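Long-range contacts in acetylxylan esterase / glucomannan deacetylase (Cellvibrio japonicus, PDB 2WAA), which removes acetyl groups from acetylated xylan and glucomannan as a family 2 carbohydrate esterase in plant cell wall degradation: residues Phe36-Val41 with Ser105-Gly110; Glu100-Ser105 with Trp161-Ser166; Ser141-Glu146 with Val179-Trp184. All blocks are in the same frame, centred on the assembly; numbering follows the deposited sequence.

Overall arrangement
From the N terminus, interaction 1 opens at 36-41, at the end of strand 34-36, and closes a long all-beta excursion at 105-110, joining two loops of the N-terminal beta-domain. Interaction 2 starts at 100-105 before that loop is closed, shares Ser105 with it, and ends at 161-166 in the hydrolase domain, so these two cross. Interaction 3 opens at 141-146, inside the span of interaction 2, and closes at 179-184 beyond it: another crossing, though in series with interaction 1. The outcome is a chain of contacts running from the beta-domain across the domain boundary to the nucleophile loop and edge strand 177-183, with Glu106, Cys144 and Trp161 meeting where the three converge.

Interaction 1: Phe36-Val41 with Ser105-Gly110; sequences FGYPGV and SENWHG
Gly37 and Asn107 bring their CA atoms to 4.4 Å, and Pro39 and Glu106 follow at 4.8 Å between CA atoms, as two connecting segments pass one another. Gly37 O lies close to Asn107 N, but the angle is poor for a hydrogen bond; the same oxygen takes a CA-H...O contact from Glu106 CA at 3.3 Å. With no side chain on Gly37, Asn107 OD1 packs 3.3 Å from Gly37 CA; its hydrogen bonds are with Gln111 NE2 and Gly211 N. The other amide branch, Asn107 ND2, sits 3.2 Å above one face of the Tyr38 ring, offset toward the CD1-CE1 rim, with the amide and ring planes 87° apart. Both segments belong to inter-strand connections of the CE2 N-terminal domain, a jelly-roll-like beta-sandwich, and the type II turn from Tyr38 to Val41 leads into strand 42-48. Pro39 CB rests 3.3 Å from Ser105 O, while Pro39 CD lies alongside Glu106 CB at 3.9 Å. Glu106 CG stands between the backbone N and carbonyl carbon (chi1 58°), and the chain runs on extended; its carboxylate, held by Trp161 NE1 and Gly185 N, comes close to the inferred nucleophile Ser141.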
loop_
_atom_site.group_PDB
_atom_site.type_symbol
_atom_site.label_atom_id
_atom_site.label_comp_id
_atom_site.label_asym_id
_atom_site.label_seq_id
_atom_site.Cartn_x
_atom_site.Cartn_y
_atom_site.Cartn_z
ATOM N N PHE A 36 -8.475 6.726 5.551
ATOM C CA PHE A 36 -7.429 6.249 4.681
ATOM C C PHE A 36 -7.966 5.655 3.397
ATOM O O PHE A 36 -9.115 5.172 3.331
ATOM C CB PHE A 36 -6.539 5.236 5.442
ATOM C CG PHE A 36 -7.301 4.218 6.248
ATOM C CD1 PHE A 36 -7.648 2.973 5.705
ATOM C CD2 PHE A 36 -7.675 4.510 7.559
ATOM C CE1 PHE A 36 -8.362 2.040 6.434
ATOM C CE2 PHE A 36 -8.388 3.566 8.325
ATOM C CZ PHE A 36 -8.734 2.325 7.746
ATOM N N GLY A 37 -7.118 5.709 2.357
ATOM C CA GLY A 37 -7.512 5.276 1.036
ATOM C C GLY A 37 -6.507 4.323 0.382
ATOM O O GLY A 37 -6.906 3.527 -0.452
ATOM N N TYR A 38 -5.221 4.443 0.700
ATOM C CA TYR A 38 -4.233 3.558 0.065
ATOM C C TYR A 38 -4.341 2.144 0.619
ATOM O O TYR A 38 -4.716 1.963 1.760
ATOM C CB TYR A 38 -2.810 4.088 0.246
ATOM C CG TYR A 38 -2.537 5.267 -0.648
ATOM C CD1 TYR A 38 -2.469 5.115 -2.043
ATOM C CD2 TYR A 38 -2.387 6.545 -0.113
ATOM C CE1 TYR A 38 -2.233 6.207 -2.863
ATOM C CE2 TYR A 38 -2.131 7.659 -0.956
ATOM C CZ TYR A 38 -2.083 7.466 -2.321
ATOM O OH TYR A 38 -1.804 8.535 -3.179
ATOM N N PRO A 39 -4.019 1.123 -0.192
ATOM C CA PRO A 39 -4.128 -0.256 0.347
ATOM C C PRO A 39 -2.951 -0.533 1.302
ATOM O O PRO A 39 -1.942 0.193 1.259
ATOM C CB PRO A 39 -3.961 -1.141 -0.902
ATOM C CG PRO A 39 -3.106 -0.282 -1.826
ATOM C CD PRO A 39 -3.575 1.156 -1.600
ATOM N N GLY A 40 -3.124 -1.483 2.218
ATOM C CA GLY A 40 -2.047 -1.896 3.126
ATOM C C GLY A 40 -1.949 -1.087 4.427
ATOM O O GLY A 40 -1.119 -1.419 5.303
ATOM N N VAL A 41 -2.734 -0.008 4.526
ATOM C CA VAL A 41 -2.779 0.782 5.756
ATOM C C VAL A 41 -3.204 -0.192 6.864
ATOM O O VAL A 41 -4.218 -0.895 6.737
ATOM C CB VAL A 41 -3.745 1.949 5.661
ATOM C CG1 VAL A 41 -3.896 2.640 7.058
ATOM C CG2 VAL A 41 -3.243 2.953 4.564
ATOM N N SER A 105 -8.632 -2.505 0.229
ATOM C CA SER A 105 -9.035 -1.666 -0.906
ATOM C C SER A 105 -8.037 -0.590 -1.274
ATOM O O SER A 105 -7.120 -0.314 -0.514
ATOM C CB SER A 105 -10.426 -1.085 -0.649
ATOM O OG SER A 105 -11.362 -2.134 -0.865
ATOM N N GLU A 106 -8.207 0.022 -2.454
ATOM C CA GLU A 106 -7.419 1.221 -2.792
ATOM C C GLU A 106 -8.361 2.414 -2.992
ATOM O O GLU A 106 -9.569 2.280 -2.934
ATOM C CB GLU A 106 -6.580 1.016 -4.068
ATOM C CG GLU A 106 -7.421 0.661 -5.298
ATOM C CD GLU A 106 -6.572 0.585 -6.568
ATOM O OE1 GLU A 106 -6.259 1.662 -7.104
ATOM O OE2 GLU A 106 -6.211 -0.556 -7.009
ATOM N N ASN A 107 -7.795 3.583 -3.227
ATOM C CA ASN A 107 -8.582 4.831 -3.247
ATOM C C ASN A 107 -9.827 4.876 -4.122
ATOM O O ASN A 107 -10.855 5.416 -3.684
ATOM C CB ASN A 107 -7.676 5.982 -3.639
ATOM C CG ASN A 107 -6.855 6.512 -2.452
ATOM O OD1 ASN A 107 -7.397 7.230 -1.637
ATOM N ND2 ASN A 107 -5.529 6.211 -2.400
ATOM N N TRP A 108 -9.773 4.339 -5.349
ATOM C CA TRP A 108 -10.957 4.449 -6.180
ATOM C C TRP A 108 -12.116 3.633 -5.621
ATOM O O TRP A 108 -13.282 3.935 -5.932
ATOM C CB TRP A 108 -10.693 4.179 -7.684
ATOM C CG TRP A 108 -10.419 2.740 -8.109
ATOM C CD1 TRP A 108 -9.190 2.211 -8.421
ATOM C CD2 TRP A 108 -11.365 1.699 -8.334
ATOM N NE1 TRP A 108 -9.322 0.897 -8.801
ATOM C CE2 TRP A 108 -10.646 0.563 -8.774
ATOM C CE3 TRP A 108 -12.755 1.618 -8.238
ATOM C CZ2 TRP A 108 -11.268 -0.655 -9.087
ATOM C CZ3 TRP A 108 -13.386 0.389 -8.545
ATOM C CH2 TRP A 108 -12.619 -0.732 -8.947
ATOM N N HIS A 109 -11.831 2.609 -4.814
ATOM C CA HIS A 109 -12.914 1.877 -4.167
ATOM C C HIS A 109 -13.637 2.782 -3.183
ATOM O O HIS A 109 -14.838 2.685 -3.019
ATOM C CB HIS A 109 -12.373 0.703 -3.346
ATOM C CG HIS A 109 -11.627 -0.317 -4.150
ATOM N ND1 HIS A 109 -11.176 -1.494 -3.591
ATOM C CD2 HIS A 109 -11.259 -0.351 -5.462
ATOM C CE1 HIS A 109 -10.553 -2.213 -4.520
ATOM N NE2 HIS A 109 -10.596 -1.545 -5.662
ATOM N N GLY A 110 -12.885 3.661 -2.536
ATOM C CA GLY A 110 -13.421 4.600 -1.571
ATOM C C GLY A 110 -12.371 4.859 -0.501
ATOM O O GLY A 110 -11.215 4.409 -0.600
#

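Interaction 2: Glu100-Ser105 with Trp161-Ser166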
loop_
_atom_site.group_PDB
_atom_site.type_symbol
_atom_site.label_atom_id
_atom_site.label_comp_id
_atom_site.label_asym_id
_atom_site.label_seq_id
_atom_site.Cartn_x
_atom_site.Cartn_y
_atom_site.Cartn_z
ATOM N N GLU A 100 -5.254 -6.595 14.483
ATOM C CA GLU A 100 -4.764 -5.814 13.338
ATOM C C GLU A 100 -5.906 -5.638 12.331
ATOM O O GLU A 100 -6.649 -6.609 12.047
ATOM C CB GLU A 100 -3.557 -6.517 12.630
ATOM C CG GLU A 100 -2.872 -5.550 11.630
ATOM C CD GLU A 100 -1.608 -6.143 10.965
ATOM O OE1 GLU A 100 -1.418 -7.381 11.024
ATOM O OE2 GLU A 100 -0.818 -5.373 10.372
ATOM N N ILE A 101 -6.069 -4.406 11.828
ATOM C CA ILE A 101 -7.006 -4.141 10.746
ATOM C C ILE A 101 -6.153 -3.712 9.555
ATOM O O ILE A 101 -5.301 -2.836 9.691
ATOM C CB ILE A 101 -7.996 -3.029 11.126
ATOM C CG1 ILE A 101 -8.815 -3.484 12.360
ATOM C CG2 ILE A 101 -8.848 -2.596 9.930
ATOM C CD1 ILE A 101 -9.597 -2.332 13.050
ATOM N N ILE A 102 -6.361 -4.346 8.401
ATOM C CA ILE A 102 -5.568 -4.021 7.222
ATOM C C ILE A 102 -6.496 -3.582 6.118
ATOM O O ILE A 102 -7.443 -4.314 5.775
ATOM C CB ILE A 102 -4.657 -5.209 6.702
ATOM C CG1 ILE A 102 -3.678 -5.701 7.777
ATOM C CG2 ILE A 102 -3.777 -4.733 5.560
ATOM C CD1 ILE A 102 -4.207 -6.946 8.472
ATOM N N HIS A 103 -6.239 -2.391 5.534
ATOM C CA HIS A 103 -7.058 -1.955 4.404
ATOM C C HIS A 103 -6.698 -2.806 3.165
ATOM O O HIS A 103 -5.536 -2.792 2.707
ATOM C CB HIS A 103 -6.800 -0.446 4.129
ATOM C CG HIS A 103 -7.771 0.192 3.170
ATOM N ND1 HIS A 103 -7.399 1.188 2.293
ATOM C CD2 HIS A 103 -9.091 -0.034 2.935
ATOM C CE1 HIS A 103 -8.453 1.575 1.580
ATOM N NE2 HIS A 103 -9.493 0.854 1.955
ATOM N N ARG A 104 -7.684 -3.499 2.589
ATOM C CA ARG A 104 -7.442 -4.278 1.359
ATOM C C ARG A 104 -7.689 -3.438 0.134
ATOM O O ARG A 104 -7.068 -3.682 -0.899
ATOM C CB ARG A 104 -8.381 -5.491 1.262
ATOM C CG ARG A 104 -8.174 -6.525 2.406
ATOM C CD ARG A 104 -9.448 -7.404 2.563
ATOM N NE ARG A 104 -9.803 -8.144 1.352
ATOM C CZ ARG A 104 -9.306 -9.336 1.023
ATOM N NH1 ARG A 104 -8.374 -9.954 1.779
ATOM N NH2 ARG A 104 -9.730 -9.937 -0.107
ATOM N N SER A 105 -8.632 -2.505 0.229
ATOM C CA SER A 105 -9.035 -1.666 -0.906
ATOM C C SER A 105 -8.037 -0.590 -1.274
ATOM O O SER A 105 -7.120 -0.314 -0.514
ATOM C CB SER A 105 -10.426 -1.085 -0.649
ATOM O OG SER A 105 -11.362 -2.134 -0.865
ATOM N N TRP A 161 -9.089 -7.556 -4.290
ATOM C CA TRP A 161 -7.842 -6.931 -3.861
ATOM C C TRP A 161 -7.308 -7.520 -2.541
ATOM O O TRP A 161 -8.068 -7.749 -1.597
ATOM C CB TRP A 161 -8.058 -5.420 -3.649
ATOM C CG TRP A 161 -7.959 -4.567 -4.892
ATOM C CD1 TRP A 161 -7.047 -3.572 -5.100
ATOM C CD2 TRP A 161 -8.821 -4.567 -6.052
ATOM N NE1 TRP A 161 -7.258 -2.974 -6.324
ATOM C CE2 TRP A 161 -8.335 -3.548 -6.928
ATOM C CE3 TRP A 161 -9.946 -5.319 -6.441
ATOM C CZ2 TRP A 161 -8.916 -3.271 -8.167
ATOM C CZ3 TRP A 161 -10.555 -5.021 -7.682
ATOM C CH2 TRP A 161 -10.013 -4.023 -8.535
ATOM N N ASN A 162 -5.999 -7.747 -2.468
ATOM C CA ASN A 162 -5.409 -8.267 -1.235
ATOM C C ASN A 162 -4.072 -7.601 -1.002
ATOM O O ASN A 162 -3.126 -7.843 -1.744
ATOM C CB ASN A 162 -5.281 -9.782 -1.375
ATOM C CG ASN A 162 -4.790 -10.440 -0.107
ATOM O OD1 ASN A 162 -4.151 -9.802 0.742
ATOM N ND2 ASN A 162 -4.995 -11.755 -0.017
ATOM N N ALA A 163 -3.963 -6.759 0.022
ATOM C CA ALA A 163 -2.718 -6.010 0.258
ATOM C C ALA A 163 -1.655 -6.877 0.944
ATOM O O ALA A 163 -0.472 -6.827 0.574
ATOM C CB ALA A 163 -3.028 -4.756 1.144
ATOM N N ARG A 164 -2.073 -7.658 1.948
ATOM C CA ARG A 164 -1.139 -8.451 2.771
ATOM C C ARG A 164 -0.307 -9.407 1.927
ATOM O O ARG A 164 0.842 -9.705 2.272
ATOM C CB ARG A 164 -1.890 -9.375 3.758
ATOM C CG ARG A 164 -2.326 -8.872 5.088
ATOM C CD ARG A 164 -3.543 -9.777 5.630
ATOM N NE ARG A 164 -3.400 -11.202 5.259
ATOM C CZ ARG A 164 -4.242 -11.943 4.507
ATOM N NH1 ARG A 164 -5.412 -11.493 3.978
ATOM N NH2 ARG A 164 -3.903 -13.194 4.282
ATOM N N GLU A 165 -0.929 -9.952 0.866
ATOM C CA GLU A 165 -0.278 -10.928 0.005
ATOM C C GLU A 165 0.265 -10.354 -1.286
ATOM O O GLU A 165 0.712 -11.104 -2.175
ATOM C CB GLU A 165 -1.226 -12.110 -0.259
ATOM C CG GLU A 165 -1.451 -12.804 1.083
ATOM C CD GLU A 165 -2.228 -14.063 0.984
ATOM O OE1 GLU A 165 -3.467 -13.984 0.919
ATOM O OE2 GLU A 165 -1.577 -15.135 0.973
ATOM N N SER A 166 0.281 -9.030 -1.369
ATOM C CA SER A 166 0.906 -8.358 -2.515
ATOM C C SER A 166 2.440 -8.375 -2.395
ATOM O O SER A 166 2.990 -8.440 -1.278
ATOM C CB SER A 166 0.371 -6.921 -2.630
ATOM O OG SER A 166 0.920 -6.079 -1.592
HETATM O O HOH W 1 -10.552 -6.736 -1.043
#
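Ala163 CB presses on the backbone at the end of strand 94-103, 3.5 Å from His103 O, and Trp161 CB packs 3.4 Å from Arg104 O; this is the tight part of the contact. Here Trp161 O lies over one face of the Arg104 guanidinium, 3.0 Å above its plane and offset toward the rim. No N-H points well at it; instead a water links the two, accepting from Arg104 NE at 2.9 Å and lying 2.7 Å from Trp161 O, to which it can donate. Arg104 is bent at CG-CD (chi3 59°), and its NH2 goes on to Asp149 and Arg159 O. The looser side belongs to the partly exposed Arg164, whose side chain crosses that of Ile102 at about a right angle, Arg164 CD lying 4.1 Å from Ile102 CD1. The two guanidinium planes are nearly coplanar, 25° apart, with Arg104 NH1 and Arg164 NH1 separated by 4.0 Å; Asp66 forms salt bridges to both and probably offsets their repulsion. An Asx motif at Asn162 and a type I turn from Ala163 lead to Ser166, the N-cap of helix 167-174. The arrangement is an interdomain interface, seating the beta-sandwich domain on the SGNH hydrolase domain.

Interaction 3: Ser141-Glu146 with Val179-Trp184. With ACT (acetate ion), chain C.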
loop_
_atom_site.group_PDB
_atom_site.type_symbol
_atom_site.label_atom_id
_atom_site.label_comp_id
_atom_site.label_asym_id
_atom_site.label_seq_id
_atom_site.Cartn_x
_atom_site.Cartn_y
_atom_site.Cartn_z
ATOM N N SER A 141 -1.714 -0.694 -10.156
ATOM C CA SER A 141 -2.576 -1.684 -9.490
ATOM C C SER A 141 -1.856 -2.935 -9.022
ATOM O O SER A 141 -2.350 -3.582 -8.092
ATOM C CB SER A 141 -3.769 -2.163 -10.389
ATOM O OG SER A 141 -3.234 -2.934 -11.455
ATOM N N VAL A 142 -0.731 -3.300 -9.654
ATOM C CA VAL A 142 0.014 -4.477 -9.188
ATOM C C VAL A 142 0.517 -4.190 -7.733
ATOM O O VAL A 142 0.373 -5.014 -6.838
ATOM C CB VAL A 142 1.186 -4.790 -10.108
ATOM C CG1 VAL A 142 1.952 -6.027 -9.567
ATOM C CG2 VAL A 142 0.651 -5.051 -11.565
ATOM N N THR A 143 1.078 -3.010 -7.526
ATOM C CA THR A 143 1.519 -2.594 -6.185
ATOM C C THR A 143 0.308 -2.526 -5.242
ATOM O O THR A 143 0.429 -2.809 -4.026
ATOM C CB THR A 143 2.294 -1.256 -6.244
ATOM O OG1 THR A 143 3.502 -1.418 -7.005
ATOM C CG2 THR A 143 2.672 -0.718 -4.824
ATOM N N CYS A 144 -0.863 -2.154 -5.783
ATOM C CA CYS A 144 -2.067 -2.052 -4.979
ATOM C C CYS A 144 -2.698 -3.414 -4.662
ATOM O O CYS A 144 -3.664 -3.442 -3.945
ATOM C CB CYS A 144 -3.150 -1.229 -5.694
ATOM S SG CYS A 144 -2.924 0.473 -5.584
ATOM N N GLY A 145 -2.218 -4.500 -5.251
ATOM C CA GLY A 145 -2.701 -5.848 -4.945
ATOM C C GLY A 145 -3.957 -6.238 -5.701
ATOM O O GLY A 145 -4.693 -7.124 -5.272
ATOM N N GLU A 146 -4.240 -5.551 -6.804
ATOM C CA GLU A 146 -5.437 -5.899 -7.580
ATOM C C GLU A 146 -5.477 -7.369 -8.074
ATOM O O GLU A 146 -4.484 -7.889 -8.589
ATOM C CB GLU A 146 -5.572 -4.955 -8.792
ATOM C CG GLU A 146 -6.773 -5.377 -9.746
ATOM C CD GLU A 146 -7.116 -4.271 -10.763
ATOM O OE1 GLU A 146 -6.562 -3.156 -10.699
ATOM O OE2 GLU A 146 -8.017 -4.497 -11.615
ATOM N N VAL A 179 6.064 -0.845 5.669
ATOM C CA VAL A 179 5.867 -0.470 4.287
ATOM C C VAL A 179 4.687 0.479 4.170
ATOM O O VAL A 179 3.665 0.317 4.862
ATOM C CB VAL A 179 5.634 -1.737 3.410
ATOM C CG1 VAL A 179 4.313 -2.471 3.847
ATOM C CG2 VAL A 179 5.619 -1.382 1.924
ATOM N N GLN A 180 4.817 1.487 3.320
ATOM C CA GLN A 180 3.620 2.187 2.787
ATOM C C GLN A 180 3.505 1.870 1.300
ATOM O O GLN A 180 4.520 1.840 0.576
ATOM C CB GLN A 180 3.754 3.690 2.930
ATOM C CG GLN A 180 3.782 4.158 4.374
ATOM C CD GLN A 180 3.462 5.642 4.445
ATOM O OE1 GLN A 180 3.588 6.392 3.443
ATOM N NE2 GLN A 180 3.040 6.077 5.618
ATOM N N LEU A 181 2.279 1.607 0.864
ATOM C CA LEU A 181 1.981 1.444 -0.561
ATOM C C LEU A 181 1.330 2.764 -1.045
ATOM O O LEU A 181 0.331 3.241 -0.433
ATOM C CB LEU A 181 1.006 0.282 -0.752
ATOM C CG LEU A 181 1.438 -1.049 -0.146
ATOM C CD1 LEU A 181 0.375 -2.128 -0.449
ATOM C CD2 LEU A 181 2.861 -1.531 -0.636
ATOM N N VAL A 182 1.899 3.391 -2.079
ATOM C CA VAL A 182 1.340 4.655 -2.606
ATOM C C VAL A 182 1.199 4.371 -4.093
ATOM O O VAL A 182 2.160 4.470 -4.848
ATOM C CB VAL A 182 2.257 5.867 -2.290
ATOM C CG1 VAL A 182 1.809 7.148 -3.059
ATOM C CG2 VAL A 182 2.216 6.145 -0.778
ATOM N N CYS A 183 0.001 3.954 -4.482
ATOM C CA CYS A 183 -0.220 3.353 -5.798
ATOM C C CYS A 183 -1.663 3.658 -6.180
ATOM O O CYS A 183 -2.514 3.908 -5.308
ATOM C CB CYS A 183 0.043 1.851 -5.755
ATOM S SG CYS A 183 -0.806 1.056 -4.318
ATOM N N TRP A 184 -1.948 3.619 -7.476
ATOM C CA TRP A 184 -3.312 3.880 -7.950
ATOM C C TRP A 184 -3.521 3.083 -9.224
ATOM O O TRP A 184 -2.790 3.285 -10.226
ATOM C CB TRP A 184 -3.485 5.384 -8.226
ATOM C CG TRP A 184 -4.933 5.825 -8.228
ATOM C CD1 TRP A 184 -5.895 5.423 -9.089
ATOM C CD2 TRP A 184 -5.542 6.768 -7.349
ATOM N NE1 TRP A 184 -7.090 6.046 -8.812
ATOM C CE2 TRP A 184 -6.894 6.869 -7.723
ATOM C CE3 TRP A 184 -5.084 7.509 -6.253
ATOM C CZ2 TRP A 184 -7.790 7.706 -7.068
ATOM C CZ3 TRP A 184 -5.984 8.331 -5.583
ATOM C CH2 TRP A 184 -7.326 8.420 -5.997
HETATM C C ACT C . -2.811 -1.362 -13.667
HETATM O O ACT C . -3.962 -1.782 -14.038
HETATM O OXT ACT C . -2.820 -0.361 -12.912
HETATM C CH3 ACT C . -1.513 -2.002 -14.079
#
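Leu181 is the first residue of the edge strand 177-183 to meet the 141-146 loop: its CD1 lies 3.6 Å from Thr143 O. Val182 faces the other way, onto Leu136 and Leu138 of strand 133-139. Cys183 turns back to the loop. Thr143 CG2 touches Cys183 CB at 3.8 Å, and Cys183 SG, between the backbone N and carbonyl carbon (chi1 48°), pairs with Cys144 SG as the disulfide, though their 2.5 Å separation exceeds a normal S-S bond and leaves a fully formed one doubtful in this model. The pair joins the type I turn from Val142 to Gly145 to the strand. Trp184 CB points away from the loop, and its indole makes a cation-pi contact with Arg187, but the backbone stays near: Trp184 N is 3.8 Å from Cys144 SG. At the start of the loop, Ser141 N donates to OXT of an acetate, probably from the crystallisation liquor, at 3.0 Å, with an N-H...O angle of 158°. Gly186 N, Asn236 ND2 and His316 NE2 also bond to this ion. Ser141, the inferred nucleophile, has a weak hydrogen bond to His316, consistent with a Ser141-His316-Asp314 triad and an oxyanion hole to which Gly186 and Asn236, inferred transition-state stabilisers, contribute, as in SGNH hydrolases.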